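Side-chain contacts in peptide methionine sulfoxide reductase msrA/msrB (Neisseria gonorrhoeae, PDB 2H30), which reduces methionine sulfoxide in proteins, with an N-terminal thioredoxin domain that can take electrons from DsbD and pass them to the downstream reductases: residues Lys44-Ala47 with Cys53-Glu56; Ala78-Leu83 with Gly89-Trp94; Gln115-Ser120 with Ser124-Gly129. The protein carries 2 engineered substitutions. All blocks are in the same frame, centred on the assembly; numbering follows the deposited sequence.

Contact 1: residues Lys44-Ala47 with Cys53-Glu56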
# COMPACT_ATOMS: atom_id res chain seq x y z
N LYS A 44 0.93 -0.72 1.08
CA LYS A 44 1.14 0.26 2.19
C LYS A 44 -0.12 1.14 2.30
O LYS A 44 -0.46 1.80 1.28
CB LYS A 44 2.30 1.18 1.85
CG LYS A 44 2.58 2.15 3.03
CD LYS A 44 3.71 3.08 2.72
CE LYS A 44 4.25 3.59 4.12
NZ LYS A 44 5.53 4.13 3.87
N PHE A 45 -0.75 1.14 3.48
CA PHE A 45 -1.91 2.01 3.77
C PHE A 45 -1.38 3.25 4.44
O PHE A 45 -0.58 3.18 5.39
CB PHE A 45 -2.88 1.30 4.72
CG PHE A 45 -3.52 0.10 4.10
CD1 PHE A 45 -2.88 -1.14 4.10
CD2 PHE A 45 -4.74 0.23 3.46
CE1 PHE A 45 -3.51 -2.25 3.48
CE2 PHE A 45 -5.39 -0.88 2.86
CZ PHE A 45 -4.78 -2.11 2.85
N TRP A 46 -1.90 4.40 4.00
CA TRP A 46 -1.43 5.68 4.53
C TRP A 46 -2.51 6.75 4.42
O TRP A 46 -3.57 6.51 3.83
CB TRP A 46 -0.15 6.11 3.79
CG TRP A 46 -0.32 6.39 2.32
CD1 TRP A 46 -0.36 5.46 1.30
CD2 TRP A 46 -0.34 7.67 1.69
NE1 TRP A 46 -0.47 6.12 0.06
CE2 TRP A 46 -0.50 7.47 0.30
CE3 TRP A 46 -0.35 8.98 2.20
CZ2 TRP A 46 -0.55 8.51 -0.62
CZ3 TRP A 46 -0.44 10.03 1.27
CH2 TRP A 46 -0.54 9.80 -0.11
N ALA A 47 -2.23 7.92 5.01
CA ALA A 47 -3.10 9.08 4.94
C ALA A 47 -2.29 10.34 4.83
O ALA A 47 -1.17 10.41 5.36
CB ALA A 47 -3.99 9.17 6.16
N CYS A 53 3.93 8.90 7.37
CA CYS A 53 3.58 8.37 6.07
C CYS A 53 4.09 9.25 4.96
O CYS A 53 4.71 8.72 3.97
CB CYS A 53 2.06 8.38 5.89
SG CYS A 53 1.24 7.06 6.83
N LEU A 54 3.88 10.58 5.05
CA LEU A 54 4.37 11.44 3.96
C LEU A 54 5.89 11.35 3.79
O LEU A 54 6.42 11.32 2.67
CB LEU A 54 3.99 12.90 4.15
CG LEU A 54 2.50 13.14 4.34
CD1 LEU A 54 2.39 14.66 4.39
CD2 LEU A 54 1.86 12.66 3.07
N SER A 55 6.59 11.23 4.93
CA SER A 55 8.08 11.15 4.87
C SER A 55 8.59 9.89 4.18
O SER A 55 9.76 9.82 3.79
CB SER A 55 8.64 11.22 6.29
OG SER A 55 8.47 9.99 6.98
N GLU A 56 7.70 8.88 4.11
CA GLU A 56 8.06 7.57 3.62
C GLU A 56 7.60 7.36 2.15
O GLU A 56 7.89 6.30 1.57
CB GLU A 56 7.44 6.50 4.51
CG GLU A 56 8.09 6.40 5.88
CD GLU A 56 7.35 5.39 6.80
OE1 GLU A 56 6.28 4.87 6.40
OE2 GLU A 56 7.85 5.09 7.92
O HOH W 1 4.07 6.45 2.68

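Contact 2: residues Ala78-Leu83 with Gly89-Trp94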
# COMPACT_ATOMS: atom_id res chain seq x y z
N ALA A 78 -4.57 4.97 -0.33
CA ALA A 78 -5.12 6.09 0.46
C ALA A 78 -6.63 5.93 0.39
O ALA A 78 -7.13 5.38 -0.58
CB ALA A 78 -4.73 7.43 -0.08
N SER A 79 -7.31 6.40 1.43
CA SER A 79 -8.75 6.08 1.62
C SER A 79 -9.54 7.36 1.83
O SER A 79 -9.84 7.71 2.97
CB SER A 79 -8.92 5.08 2.78
OG SER A 79 -8.25 3.85 2.50
N PRO A 80 -9.86 8.06 0.73
CA PRO A 80 -10.60 9.34 0.88
C PRO A 80 -11.86 9.20 1.74
O PRO A 80 -12.61 8.23 1.60
CB PRO A 80 -10.95 9.71 -0.57
CG PRO A 80 -9.78 9.15 -1.39
CD PRO A 80 -9.53 7.78 -0.67
N GLY A 81 -12.05 10.13 2.66
CA GLY A 81 -13.26 10.09 3.47
C GLY A 81 -13.27 9.14 4.63
O GLY A 81 -14.25 9.09 5.37
N PHE A 82 -12.17 8.42 4.86
CA PHE A 82 -12.07 7.45 5.92
C PHE A 82 -11.01 7.94 6.90
O PHE A 82 -9.95 8.45 6.46
CB PHE A 82 -11.62 6.11 5.30
CG PHE A 82 -11.39 5.04 6.29
CD1 PHE A 82 -12.46 4.53 7.06
CD2 PHE A 82 -10.12 4.47 6.44
CE1 PHE A 82 -12.23 3.47 7.95
CE2 PHE A 82 -9.89 3.45 7.34
CZ PHE A 82 -10.94 2.92 8.14
N LEU A 83 -11.28 7.81 8.20
CA LEU A 83 -10.38 8.27 9.25
C LEU A 83 -9.88 9.71 8.99
O LEU A 83 -8.65 10.01 9.13
CB LEU A 83 -9.20 7.32 9.45
CG LEU A 83 -9.53 5.87 9.84
CD1 LEU A 83 -8.28 4.95 9.88
CD2 LEU A 83 -10.22 5.81 11.20
N GLY A 89 -11.93 13.44 -4.59
CA GLY A 89 -11.67 14.67 -5.35
C GLY A 89 -10.69 15.61 -4.65
O GLY A 89 -9.70 16.02 -5.28
N GLU A 90 -10.97 15.91 -3.36
CA GLU A 90 -10.12 16.81 -2.55
C GLU A 90 -8.76 16.09 -2.40
O GLU A 90 -7.70 16.72 -2.64
CB GLU A 90 -10.76 17.10 -1.21
CG GLU A 90 -9.87 17.93 -0.28
CD GLU A 90 -10.39 18.09 1.16
OE1 GLU A 90 -11.32 17.35 1.68
OE2 GLU A 90 -9.81 19.01 1.81
N PHE A 91 -8.84 14.77 -2.19
CA PHE A 91 -7.61 13.99 -1.95
C PHE A 91 -6.72 14.09 -3.16
O PHE A 91 -5.53 14.40 -3.09
CB PHE A 91 -7.90 12.52 -1.56
CG PHE A 91 -6.63 11.71 -1.49
CD1 PHE A 91 -5.85 11.78 -0.32
CD2 PHE A 91 -6.13 11.03 -2.62
CE1 PHE A 91 -4.60 11.13 -0.25
CE2 PHE A 91 -4.85 10.37 -2.54
CZ PHE A 91 -4.13 10.46 -1.34
N GLN A 92 -7.28 13.78 -4.33
CA GLN A 92 -6.50 13.73 -5.56
C GLN A 92 -5.91 15.09 -5.94
O GLN A 92 -4.82 15.19 -6.47
CB GLN A 92 -7.35 13.14 -6.70
CG GLN A 92 -7.78 11.68 -6.56
CD GLN A 92 -9.06 11.47 -5.77
OE1 GLN A 92 -9.44 12.27 -4.91
NE2 GLN A 92 -9.70 10.31 -6.00
N LYS A 93 -6.68 16.16 -5.69
CA LYS A 93 -6.22 17.51 -5.95
C LYS A 93 -5.01 17.87 -5.07
O LYS A 93 -4.05 18.39 -5.58
CB LYS A 93 -7.37 18.51 -5.75
CG LYS A 93 -6.95 19.93 -6.15
CD LYS A 93 -6.15 19.99 -7.49
CE LYS A 93 -6.81 19.19 -8.67
NZ LYS A 93 -5.81 18.38 -9.46
N TRP A 94 -5.09 17.50 -3.81
CA TRP A 94 -3.98 17.70 -2.86
C TRP A 94 -2.79 16.85 -3.33
O TRP A 94 -1.65 17.31 -3.42
CB TRP A 94 -4.42 17.30 -1.45
CG TRP A 94 -3.23 17.18 -0.55
CD1 TRP A 94 -2.51 18.19 0.03
CD2 TRP A 94 -2.55 15.96 -0.24
NE1 TRP A 94 -1.46 17.67 0.77
CE2 TRP A 94 -1.44 16.30 0.59
CE3 TRP A 94 -2.77 14.60 -0.57
CZ2 TRP A 94 -0.55 15.35 1.10
CZ3 TRP A 94 -1.88 13.64 -0.06
CH2 TRP A 94 -0.78 14.02 0.75

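Contact 3: residues Gln115-Ser120 with Ser124-Gly129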
# COMPACT_ATOMS: atom_id res chain seq x y z
N GLN A 115 -11.08 -1.14 6.14
CA GLN A 115 -12.08 -1.66 7.06
C GLN A 115 -12.13 -3.20 7.04
O GLN A 115 -12.17 -3.81 8.12
CB GLN A 115 -13.46 -1.09 6.72
CG GLN A 115 -13.53 0.38 7.06
CD GLN A 115 -14.89 0.91 6.73
OE1 GLN A 115 -15.89 0.42 7.27
NE2 GLN A 115 -14.97 1.82 5.79
N ASN A 116 -12.11 -3.81 5.86
CA ASN A 116 -12.08 -5.29 5.74
C ASN A 116 -10.89 -5.90 6.45
O ASN A 116 -10.95 -6.98 6.98
CB ASN A 116 -12.08 -5.73 4.28
CG ASN A 116 -13.37 -5.41 3.54
OD1 ASN A 116 -13.38 -5.43 2.29
ND2 ASN A 116 -14.41 -5.09 4.27
N LEU A 117 -9.74 -5.20 6.39
CA LEU A 117 -8.54 -5.71 6.99
C LEU A 117 -8.33 -5.25 8.43
O LEU A 117 -7.30 -5.61 9.04
CB LEU A 117 -7.31 -5.37 6.10
CG LEU A 117 -7.36 -5.88 4.68
CD1 LEU A 117 -5.98 -5.63 3.97
CD2 LEU A 117 -7.69 -7.29 4.58
N ASN A 118 -9.28 -4.48 8.98
CA ASN A 118 -9.14 -3.94 10.34
C ASN A 118 -7.87 -3.09 10.51
O ASN A 118 -7.17 -3.17 11.54
CB ASN A 118 -9.25 -5.06 11.40
CG ASN A 118 -9.42 -4.55 12.81
OD1 ASN A 118 -9.99 -3.47 13.04
ND2 ASN A 118 -8.90 -5.30 13.77
N ILE A 119 -7.62 -2.24 9.50
CA ILE A 119 -6.48 -1.34 9.58
C ILE A 119 -7.00 -0.04 10.19
O ILE A 119 -7.94 0.54 9.66
CB ILE A 119 -5.76 -1.19 8.24
CG1 ILE A 119 -5.00 -2.54 8.01
CG2 ILE A 119 -4.83 0.05 8.30
CD1 ILE A 119 -4.14 -2.60 6.83
N SER A 120 -6.37 0.39 11.28
CA SER A 120 -6.83 1.58 11.99
C SER A 120 -5.70 2.58 12.26
O SER A 120 -5.96 3.73 12.75
CB SER A 120 -7.50 1.21 13.36
OG SER A 120 -6.61 0.37 14.09
N SER A 124 0.39 1.21 7.80
CA SER A 124 0.36 -0.24 8.03
C SER A 124 0.54 -0.90 6.69
O SER A 124 0.37 -0.25 5.63
CB SER A 124 -1.01 -0.70 8.58
OG SER A 124 -1.13 -0.32 9.96
N TRP A 125 0.91 -2.18 6.73
CA TRP A 125 1.20 -2.92 5.49
C TRP A 125 0.42 -4.20 5.45
O TRP A 125 0.17 -4.79 6.52
CB TRP A 125 2.68 -3.27 5.47
CG TRP A 125 3.57 -2.01 5.31
CD1 TRP A 125 3.98 -1.12 6.32
CD2 TRP A 125 4.20 -1.60 4.11
NE1 TRP A 125 4.80 -0.16 5.74
CE2 TRP A 125 4.94 -0.42 4.40
CE3 TRP A 125 4.15 -2.07 2.80
CZ2 TRP A 125 5.70 0.25 3.40
CZ3 TRP A 125 4.91 -1.41 1.80
CH2 TRP A 125 5.66 -0.24 2.11
N ALA A 126 0.03 -4.61 4.25
CA ALA A 126 -0.54 -5.96 4.12
C ALA A 126 0.15 -6.72 3.02
O ALA A 126 0.54 -6.13 2.02
CB ALA A 126 -2.05 -5.88 3.85
N LEU A 127 0.35 -8.03 3.22
CA LEU A 127 0.90 -8.87 2.19
C LEU A 127 -0.25 -9.79 1.73
O LEU A 127 -0.82 -10.49 2.56
CB LEU A 127 2.10 -9.66 2.75
CG LEU A 127 2.71 -10.59 1.67
CD1 LEU A 127 3.54 -9.73 0.75
CD2 LEU A 127 3.49 -11.62 2.41
N ILE A 128 -0.53 -9.67 0.44
CA ILE A 128 -1.57 -10.49 -0.27
C ILE A 128 -0.82 -11.53 -1.10
O ILE A 128 0.04 -11.21 -1.89
CB ILE A 128 -2.41 -9.65 -1.21
CG1 ILE A 128 -2.91 -8.36 -0.54
CG2 ILE A 128 -3.61 -10.46 -1.75
CD1 ILE A 128 -3.71 -8.62 0.71
N GLY A 129 -1.21 -12.79 -0.93
CA GLY A 129 -0.56 -13.81 -1.72
C GLY A 129 -0.94 -13.76 -3.20
O GLY A 129 -1.91 -13.08 -3.61

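Contact 1: residues Lys44-Ala47 with Cys53-Glu56
K44 and E56 meet in a salt bridge, K44 NZ to E56 OE1 2.7 Å, that ties strand 41-45 to the helix following it, 51-64, in the beta-alpha-beta unit of a thioredoxin fold. The lysine reaches the helix because its chain is extended throughout, with CG opposite the backbone N (chi1 -176°). It crosses the glutamate at about a right angle and meets the carboxylate on the anti side of OE1, 27° out of its plane. A water adds a second link: it accepts from K44 NZ at 3.0 Å and donates to C53 O at 2.7 Å. C53 O also receives E56 N at 3.0 Å, so two donors converge on this helix carbonyl. C53 appears to be the second cysteine of a thioredoxin-type CxxC at the helix start, and its sulfur lies against W46, C53 SG to W46 CB 3.5 Å. W46 has CG between its backbone N and carbonyl carbon (chi1 65°), which carries the six-membered ring toward L54, with W46 CZ3 to L54 CD2 at 3.9 Å.

In the second shell, T76 OG1 bonds W46 NE1 and thereby restrains the rotation of the indole, while K44 also packs on W125 and T76. The other carboxylate oxygen of the bridge, E56 OE2, is held by S141 OG.

Contact 2: residues Ala78-Leu83 with Gly89-Trp94
A chi1 of 173° turns the F91 ring away from its own backbone N and off the helix toward A78. The A78 methyl then meets the far end of the ring: A78 CB is 3.3 Å from F91 CZ and about equally far from the two flanking carbons, 3.7 Å to F91 CE1 and 3.8 Å to F91 CE2. So close an approach to a single ring carbon indicates tight packing. P80 touches the base of the same side chain, P80 CG to F91 CB 3.9 Å.

The two segments belong to the thioredoxin-fold connection that leaves strand 73-78, passes through helix 90-95 and returns to strand 105-107, whose T107 also packs on F91. P80 is placed by a type II turn from S79 to F82, closed by F82 N to S79 O at 3.1 Å, with G81 at positive phi as its third residue. On the helix side, the side chain of Q92 accepts the N-H of G89, the N-cap residue three positions earlier (G89 N to Q92 OE1 2.8 Å), with the donor 36° out of the amide's carbonyl plane and an N-H...O angle of 135°. D88 OD1 takes Q92 NE2, which holds that amide from its other end.

Contact 3: residues Gln115-Ser120 with Ser124-Gly129
This is an apolar contact between the chain leaving helix 112-116 and strand 124-128, with L117 and I119 lying over one face of the thioredoxin-fold sheet. The evidence is two separate carbon contacts. L117 CD1 reaches A126 CB at 3.9 Å, and two residues further along I119 CG2 reaches S124 CB at the same 3.9 Å. S124 and A126 alternate with W125, so their CB atoms lie on the face turned to L117 and I119, while the CB of W125 points away and its ring packs on K44.

The chain leaves the helix through a Schellman motif. At N118 it takes positive phi (57°), with N118 N bonded to Q115 O at 3.1 Å. L117 and I119, before and after N118, both direct CB toward the strand. The isoleucine has CG2 opposite its backbone N and CG1 opposite the carbonyl carbon (chi1 -73°), and CG2 and the end of the CG1 branch both come up to S124 CB from one side: I119 CD1 lies 4.1 Å from S124 CB. Around them, V134, I137 and V16 pack on L117, and F45 on I119. S124 uses its hydroxyl locally, OG bonding V121 O, while I119 CG2 passes S124 OG at 4.1 Å.

In the fold
All three contacts are buried, but they sit at different distances from the middle of the domain: about 8 and 9 Å between centres for contacts 1 and 3, about 15 Å for contact 2. Contacts 1 and 3 use neighbouring antiparallel strands, 41-45 and 124-128, joined by a probable hydrogen bond from F45 N to S124 O (2.8 Å). Contact 2 adjoins contact 1 through aromatic packing, W46 CH2 to F91 CZ at 3.8 Å. Across its segments, contact 1 alone combines charge, water and sulfur, at the presumed redox helix; contacts 2 and 3 rely on carbon packing, with their polar bonds spent on shaping turns and helix ends. F82 against Q115 links contacts 2 and 3 nearer the surface.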